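PDB 5VM8: ribosomal RNA small subunit methyltransferase E from Neisseria gonorrhoeae, which probably methylates N3 of a uridine in 16S ribosomal RNA, with S-adenosyl methionine as the methyl donor. Local coordinates for residues A[82-94]-A[109-122]. Sequence-based numbering, arbitrary orientation.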
ATOM      1  N   PRO A  82     -11.431   0.810   8.404  1.00 59.13           N
ATOM      2  CA  PRO A  82     -11.352  -0.162   9.502  1.00 57.59           C
ATOM      3  C   PRO A  82     -11.178  -1.572   8.999  1.00 54.86           C
ATOM      4  O   PRO A  82     -10.885  -2.470   9.802  1.00 54.09           O
ATOM      5  CB  PRO A  82     -12.702   0.008  10.214  1.00 59.07           C
ATOM      6  CG  PRO A  82     -13.630   0.447   9.141  1.00 57.90           C
ATOM      7  CD  PRO A  82     -12.814   1.263   8.164  1.00 62.35           C
ATOM      8  N   LEU A  83     -11.380  -1.781   7.699  1.00 52.34           N
ATOM      9  CA  LEU A  83     -11.178  -3.071   7.061  1.00 52.61           C
ATOM     10  C   LEU A  83      -9.684  -3.303   6.842  1.00 59.09           C
ATOM     11  O   LEU A  83      -8.972  -2.428   6.337  1.00 63.79           O
ATOM     12  CB  LEU A  83     -11.930  -3.113   5.735  1.00 50.38           C
ATOM     13  CG  LEU A  83     -12.006  -4.432   4.978  1.00 49.97           C
ATOM     14  CD1 LEU A  83     -12.680  -5.490   5.864  1.00 52.08           C
ATOM     15  CD2 LEU A  83     -12.768  -4.243   3.657  1.00 47.63           C
ATOM     16  N   ASN A  84      -9.221  -4.486   7.209  1.00 55.00           N
ATOM     17  CA  ASN A  84      -7.821  -4.873   7.097  1.00 49.77           C
ATOM     18  C   ASN A  84      -7.627  -5.723   5.839  1.00 45.78           C
ATOM     19  O   ASN A  84      -8.105  -6.852   5.771  1.00 39.85           O
ATOM     20  CB  ASN A  84      -7.418  -5.632   8.359  1.00 55.59           C
ATOM     21  CG  ASN A  84      -5.939  -5.718   8.535  1.00 55.66           C
ATOM     22  OD1 ASN A  84      -5.222  -6.111   7.628  1.00 58.02           O
ATOM     23  ND2 ASN A  84      -5.469  -5.368   9.712  1.00 56.23           N
ATOM     24  N   ILE A  85      -6.952  -5.175   4.831  1.00 47.14           N
ATOM     25  CA  ILE A  85      -6.708  -5.861   3.559  1.00 44.93           C
ATOM     26  C   ILE A  85      -5.206  -5.954   3.316  1.00 41.01           C
ATOM     27  O   ILE A  85      -4.540  -4.929   3.148  1.00 41.35           O
ATOM     28  CB  ILE A  85      -7.364  -5.138   2.373  1.00 39.02           C
ATOM     29  CG1 ILE A  85      -8.850  -4.905   2.622  1.00 44.90           C
ATOM     30  CG2 ILE A  85      -7.134  -5.938   1.083  1.00 31.38           C
ATOM     31  CD1 ILE A  85      -9.438  -3.833   1.707  1.00 44.78           C
ATOM     32  N   THR A  86      -4.684  -7.177   3.218  1.00 47.75           N
ATOM     33  CA  THR A  86      -3.330  -7.409   2.719  1.00 38.55           C
ATOM     34  C   THR A  86      -3.444  -7.806   1.254  1.00 41.70           C
ATOM     35  O   THR A  86      -4.079  -8.814   0.931  1.00 48.35           O
ATOM     36  CB  THR A  86      -2.606  -8.504   3.508  1.00 40.79           C
ATOM     37  OG1 THR A  86      -2.474  -8.116   4.882  1.00 46.05           O
ATOM     38  CG2 THR A  86      -1.223  -8.834   2.896  1.00 34.47           C
ATOM     39  N   LEU A  87      -2.792  -7.046   0.383  1.00 40.28           N
ATOM     40  CA  LEU A  87      -2.690  -7.377  -1.035  1.00 39.80           C
ATOM     41  C   LEU A  87      -1.422  -8.200  -1.225  1.00 42.61           C
ATOM     42  O   LEU A  87      -0.315  -7.695  -1.033  1.00 44.21           O
ATOM     43  CB  LEU A  87      -2.650  -6.107  -1.881  1.00 37.74           C
ATOM     44  CG  LEU A  87      -2.212  -6.223  -3.350  1.00 37.33           C
ATOM     45  CD1 LEU A  87      -3.068  -7.217  -4.135  1.00 28.33           C
ATOM     46  CD2 LEU A  87      -2.220  -4.829  -4.014  1.00 39.40           C
ATOM     47  N   ILE A  88      -1.581  -9.482  -1.542  1.00 39.73           N
ATOM     48  CA  ILE A  88      -0.468 -10.317  -1.971  1.00 31.52           C
ATOM     49  C   ILE A  88      -0.422 -10.257  -3.490  1.00 37.33           C
ATOM     50  O   ILE A  88      -1.240 -10.899  -4.161  1.00 35.93           O
ATOM     51  CB  ILE A  88      -0.615 -11.772  -1.502  1.00 39.37           C
ATOM     52  CG1 ILE A  88      -0.715 -11.881   0.021  1.00 40.46           C
ATOM     53  CG2 ILE A  88       0.599 -12.605  -1.972  1.00 34.45           C
ATOM     54  CD1 ILE A  88      -0.680 -13.320   0.491  1.00 42.67           C
ATOM     55  N   GLN A  89       0.603  -9.584  -4.018  1.00 39.36           N
ATOM     56  CA  GLN A  89       0.748  -9.255  -5.431  1.00 39.94           C
ATOM     57  C   GLN A  89       1.991  -9.931  -6.006  1.00 42.97           C
ATOM     58  O   GLN A  89       3.111  -9.673  -5.548  1.00 40.86           O
ATOM     59  CB  GLN A  89       0.869  -7.734  -5.609  1.00 35.33           C
ATOM     60  CG  GLN A  89       1.110  -7.292  -7.046  1.00 27.42           C
ATOM     61  CD  GLN A  89      -0.086  -7.591  -7.921  1.00 34.59           C
ATOM     62  OE1 GLN A  89      -1.177  -7.069  -7.667  1.00 34.78           O
ATOM     63  NE2 GLN A  89       0.090  -8.461  -8.934  1.00 35.06           N
ATOM     64  N   SER A  90       1.802 -10.747  -7.036  1.00 41.34           N
ATOM     65  CA  SER A  90       2.940 -11.280  -7.769  1.00 42.28           C
ATOM     66  C   SER A  90       3.654 -10.175  -8.527  1.00 43.72           C
ATOM     67  O   SER A  90       3.010  -9.346  -9.177  1.00 38.12           O
ATOM     68  CB  SER A  90       2.513 -12.350  -8.764  1.00 46.39           C
ATOM     69  OG  SER A  90       1.611 -13.227  -8.149  1.00 51.91           O
ATOM     70  N   ILE A  91       4.992 -10.193  -8.454  1.00 43.88           N
ATOM     71  CA  ILE A  91       5.809  -9.148  -9.050  1.00 38.51           C
ATOM     72  C   ILE A  91       5.466  -9.036 -10.520  1.00 41.04           C
ATOM     73  O   ILE A  91       5.463 -10.042 -11.238  1.00 37.79           O
ATOM     74  CB  ILE A  91       7.301  -9.453  -8.900  1.00 45.78           C
ATOM     75  CG1 ILE A  91       7.663  -9.816  -7.462  1.00 53.56           C
ATOM     76  CG2 ILE A  91       8.104  -8.262  -9.343  1.00 40.14           C
ATOM     77  CD1 ILE A  91       7.464  -8.708  -6.520  1.00 56.90           C
ATOM     78  N   SER A  92       5.081  -7.831 -10.943  1.00 41.55           N
ATOM     79  CA  SER A  92       4.836  -7.503 -12.335  1.00 44.44           C
ATOM     80  C   SER A  92       5.746  -6.356 -12.768  1.00 42.76           C
ATOM     81  O   SER A  92       6.374  -5.683 -11.935  1.00 44.32           O
ATOM     82  CB  SER A  92       3.373  -7.129 -12.528  1.00 50.34           C
ATOM     83  OG  SER A  92       2.592  -8.103 -11.887  1.00 47.73           O
ATOM     84  N   SER A  93       5.865  -6.166 -14.083  1.00 42.66           N
ATOM     85  CA  SER A  93       6.805  -5.178 -14.613  1.00 47.79           C
ATOM     86  C   SER A  93       6.183  -3.788 -14.700  1.00 46.25           C
ATOM     87  O   SER A  93       4.979  -3.629 -14.909  1.00 43.78           O
ATOM     88  CB  SER A  93       7.377  -5.566 -15.984  1.00 47.90           C
ATOM     89  OG  SER A  93       6.523  -5.282 -17.062  1.00 58.86           O
ATOM     90  N   GLY A  94       7.038  -2.789 -14.496  1.00 52.49           N
ATOM     91  CA  GLY A  94       6.776  -1.366 -14.587  1.00 46.48           C
ATOM     92  C   GLY A  94       5.464  -0.765 -14.135  1.00 42.95           C
ATOM     93  O   GLY A  94       5.138  -0.790 -12.947  1.00 47.97           O
ATOM     94  N   VAL A 109      -5.533  -0.000   1.142  1.00 36.71           N
ATOM     95  CA  VAL A 109      -4.956  -1.298   1.479  1.00 43.81           C
ATOM     96  C   VAL A 109      -4.045  -1.137   2.692  1.00 46.64           C
ATOM     97  O   VAL A 109      -3.393  -0.097   2.861  1.00 50.89           O
ATOM     98  CB  VAL A 109      -4.226  -1.868   0.247  1.00 44.62           C
ATOM     99  CG1 VAL A 109      -2.832  -1.241   0.063  1.00 39.02           C
ATOM    100  CG2 VAL A 109      -4.161  -3.358   0.291  1.00 43.02           C
ATOM    101  N   THR A 110      -4.041  -2.137   3.581  1.00 43.64           N
ATOM    102  CA  THR A 110      -3.300  -1.986   4.835  1.00 46.96           C
ATOM    103  C   THR A 110      -1.900  -2.576   4.779  1.00 46.76           C
ATOM    104  O   THR A 110      -1.038  -2.148   5.548  1.00 51.98           O
ATOM    105  CB  THR A 110      -4.045  -2.597   6.033  1.00 49.53           C
ATOM    106  OG1 THR A 110      -3.646  -3.962   6.203  1.00 71.65           O
ATOM    107  CG2 THR A 110      -5.523  -2.526   5.842  1.00 40.31           C
ATOM    108  N   ALA A 111      -1.646  -3.551   3.910  1.00 44.22           N
ATOM    109  CA  ALA A 111      -0.301  -4.084   3.751  1.00 44.98           C
ATOM    110  C   ALA A 111      -0.174  -4.704   2.370  1.00 48.95           C
ATOM    111  O   ALA A 111      -1.163  -5.086   1.746  1.00 52.20           O
ATOM    112  CB  ALA A 111       0.029  -5.116   4.838  1.00 47.48           C
ATOM    113  N   ILE A 112       1.068  -4.806   1.908  1.00 53.18           N
ATOM    114  CA  ILE A 112       1.391  -5.314   0.583  1.00 48.23           C
ATOM    115  C   ILE A 112       2.537  -6.314   0.711  1.00 46.36           C
ATOM    116  O   ILE A 112       3.581  -6.005   1.300  1.00 48.38           O
ATOM    117  CB  ILE A 112       1.757  -4.177  -0.391  1.00 42.18           C
ATOM    118  CG1 ILE A 112       0.542  -3.270  -0.614  1.00 38.61           C
ATOM    119  CG2 ILE A 112       2.258  -4.755  -1.709  1.00 32.78           C
ATOM    120  CD1 ILE A 112       0.897  -1.815  -0.957  1.00 35.92           C
ATOM    121  N   GLN A 113       2.317  -7.523   0.200  1.00 44.83           N
ATOM    122  CA  GLN A 113       3.283  -8.617   0.241  1.00 43.52           C
ATOM    123  C   GLN A 113       3.632  -8.958  -1.200  1.00 45.28           C
ATOM    124  O   GLN A 113       2.917  -9.725  -1.855  1.00 43.78           O
ATOM    125  CB  GLN A 113       2.723  -9.827   0.996  1.00 44.27           C
ATOM    126  CG  GLN A 113       3.641 -11.054   1.034  1.00 43.49           C
ATOM    127  CD  GLN A 113       4.958 -10.802   1.746  1.00 48.42           C
ATOM    128  OE1 GLN A 113       5.036 -10.853   2.980  1.00 52.55           O
ATOM    129  NE2 GLN A 113       6.002 -10.513   0.971  1.00 49.47           N
ATOM    130  N   PRO A 114       4.702  -8.387  -1.747  1.00 45.71           N
ATOM    131  CA  PRO A 114       5.126  -8.773  -3.099  1.00 43.65           C
ATOM    132  C   PRO A 114       5.694 -10.182  -3.097  1.00 45.78           C
ATOM    133  O   PRO A 114       6.450 -10.560  -2.197  1.00 48.40           O
ATOM    134  CB  PRO A 114       6.209  -7.745  -3.437  1.00 38.73           C
ATOM    135  CG  PRO A 114       6.775  -7.356  -2.098  1.00 41.67           C
ATOM    136  CD  PRO A 114       5.641  -7.450  -1.108  1.00 42.61           C
ATOM    137  N   VAL A 115       5.349 -10.956  -4.123  1.00 42.89           N
ATOM    138  CA  VAL A 115       5.775 -12.349  -4.181  1.00 47.83           C
ATOM    139  C   VAL A 115       6.252 -12.681  -5.580  1.00 53.18           C
ATOM    140  O   VAL A 115       5.778 -12.129  -6.577  1.00 51.92           O
ATOM    141  CB  VAL A 115       4.692 -13.391  -3.787  1.00 41.28           C
ATOM    142  CG1 VAL A 115       4.163 -13.163  -2.390  1.00 43.67           C
ATOM    143  CG2 VAL A 115       3.591 -13.450  -4.825  1.00 31.05           C
ATOM    144  N   ILE A 116       7.189 -13.617  -5.636  1.00 53.59           N
ATOM    145  CA  ILE A 116       7.642 -14.182  -6.895  1.00 46.66           C
ATOM    146  C   ILE A 116       6.779 -15.399  -7.168  1.00 43.62           C
ATOM    147  O   ILE A 116       6.681 -16.298  -6.328  1.00 51.66           O
ATOM    148  CB  ILE A 116       9.122 -14.572  -6.844  1.00 48.26           C
ATOM    149  CG1 ILE A 116       9.960 -13.422  -6.266  1.00 51.00           C
ATOM    150  CG2 ILE A 116       9.564 -14.967  -8.244  1.00 41.27           C
ATOM    151  CD1 ILE A 116      11.396 -13.792  -6.023  1.00 45.05           C
ATOM    152  N   SER A 117       6.082 -15.385  -8.289  1.00 38.85           N
ATOM    153  CA  SER A 117       5.333 -16.535  -8.749  1.00 39.41           C
ATOM    154  C   SER A 117       6.016 -17.064  -9.997  1.00 41.85           C
ATOM    155  O   SER A 117       7.031 -16.534 -10.453  1.00 41.93           O
ATOM    156  CB  SER A 117       3.856 -16.191  -8.996  1.00 44.05           C
ATOM    157  OG  SER A 117       3.681 -15.436 -10.176  1.00 45.56           O
ATOM    158  N   GLU A 118       5.454 -18.141 -10.531  1.00 44.90           N
ATOM    159  CA  GLU A 118       6.109 -18.860 -11.610  1.00 50.01           C
ATOM    160  C   GLU A 118       6.361 -17.952 -12.802  1.00 49.06           C
ATOM    161  O   GLU A 118       7.469 -17.930 -13.359  1.00 45.24           O
ATOM    162  CB  GLU A 118       5.239 -20.051 -12.016  1.00 57.17           C
ATOM    163  CG  GLU A 118       5.690 -20.766 -13.261  1.00 65.00           C
ATOM    164  CD  GLU A 118       6.746 -21.799 -12.989  1.00 71.85           C
ATOM    165  OE1 GLU A 118       7.116 -21.958 -11.807  1.00 72.55           O
ATOM    166  OE2 GLU A 118       7.205 -22.444 -13.960  1.00 75.93           O
ATOM    167  N   ARG A 119       5.346 -17.182 -13.198  1.00 47.81           N
ATOM    168  CA  ARG A 119       5.409 -16.396 -14.420  1.00 51.44           C
ATOM    169  C   ARG A 119       5.960 -14.987 -14.206  1.00 46.54           C
ATOM    170  O   ARG A 119       5.694 -14.101 -15.014  1.00 46.01           O
ATOM    171  CB  ARG A 119       4.040 -16.371 -15.093  1.00 54.30           C
ATOM    172  CG  ARG A 119       3.702 -17.747 -15.651  1.00 52.83           C
ATOM    173  CD  ARG A 119       2.286 -17.810 -16.165  1.00 53.12           C
ATOM    174  NE  ARG A 119       1.929 -19.185 -16.480  1.00 55.72           N
ATOM    175  CZ  ARG A 119       0.739 -19.574 -16.912  1.00 60.13           C
ATOM    176  NH1 ARG A 119      -0.229 -18.689 -17.071  1.00 68.48           N
ATOM    177  NH2 ARG A 119       0.515 -20.849 -17.173  1.00 64.20           N
ATOM    178  N   CYS A 120       6.763 -14.792 -13.168  1.00 44.47           N
ATOM    179  CA  CYS A 120       7.477 -13.543 -12.982  1.00 48.31           C
ATOM    180  C   CYS A 120       8.494 -13.328 -14.099  1.00 47.47           C
ATOM    181  O   CYS A 120       9.323 -14.196 -14.373  1.00 60.59           O
ATOM    182  CB  CYS A 120       8.174 -13.551 -11.627  1.00 51.92           C
ATOM    183  SG  CYS A 120       9.043 -12.040 -11.277  1.00 57.54           S
ATOM    184  N   ILE A 121       8.436 -12.151 -14.728  1.00 46.76           N
ATOM    185  CA  ILE A 121       9.347 -11.723 -15.780  1.00 50.78           C
ATOM    186  C   ILE A 121      10.165 -10.505 -15.348  1.00 47.94           C
ATOM    187  O   ILE A 121      10.759  -9.828 -16.183  1.00 49.42           O
ATOM    188  CB  ILE A 121       8.594 -11.440 -17.093  1.00 51.07           C
ATOM    189  CG1 ILE A 121       7.500 -10.388 -16.848  1.00 56.86           C
ATOM    190  CG2 ILE A 121       8.054 -12.733 -17.678  1.00 50.28           C
ATOM    191  CD1 ILE A 121       6.507 -10.192 -17.992  1.00 55.41           C
ATOM    192  N   VAL A 122      10.223 -10.228 -14.051  1.00 40.50           N
ATOM    193  CA  VAL A 122      10.984  -9.103 -13.538  1.00 44.78           C
ATOM    194  C   VAL A 122      12.313  -9.626 -13.010  1.00 52.35           C
ATOM    195  O   VAL A 122      12.362 -10.573 -12.209  1.00 50.34           O
ATOM    196  CB  VAL A 122      10.215  -8.332 -12.445  1.00 47.08           C
ATOM    197  CG1 VAL A 122      11.133  -7.295 -11.792  1.00 47.14           C
ATOM    198  CG2 VAL A 122       8.959  -7.637 -13.024  1.00 40.57           C
TER
HETATM  199  O   HOH W   1       6.299 -10.351 -13.862  1.00 45.72           O
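The carbonyl oxygen of Ile85 is gripped by two consecutive backbone amides at the entry to strand 111-116: Thr110 N lies 2.9 Å from Ile85 O, in the carbonyl plane, and Ala111 N makes a longer bond from a tilted position. Beside this fork the Thr110 hydroxyl donates to Asn84 OD1 (OG1 to OD1 3.0 Å), approaching from above the amide plane. From here the strands 85-90 and 111-116 run parallel, 18° apart, with Leu87 and Gln89 bonding alternately to Ala111, Gln113 and Val115. The 2.8 Å bond from Ile91 N to Val115 O closes the series. On one face, a chi1 of -59° turns Ile88 CG2 away from the backbone N and onto Val115 CG1 at 3.6 Å; Leu87, on the opposite face, sets its CB against CG2 of Val109, just ahead of the second strand. Ile91 then splits its branches: CD1 reaches Pro114 CB (3.5 Å), whereas CG2 meets Val122 CB at 3.8 Å. Trp136 of helix 128-147 packs on Ile91 and Pro114, and strand 195-199 continues the sheet beyond 85-90. With helix 94-106 linking the two strands, this is a classic beta-alpha-beta unit, here within the parallel sheet of the trefoil-knotted SPOUT methyltransferase fold.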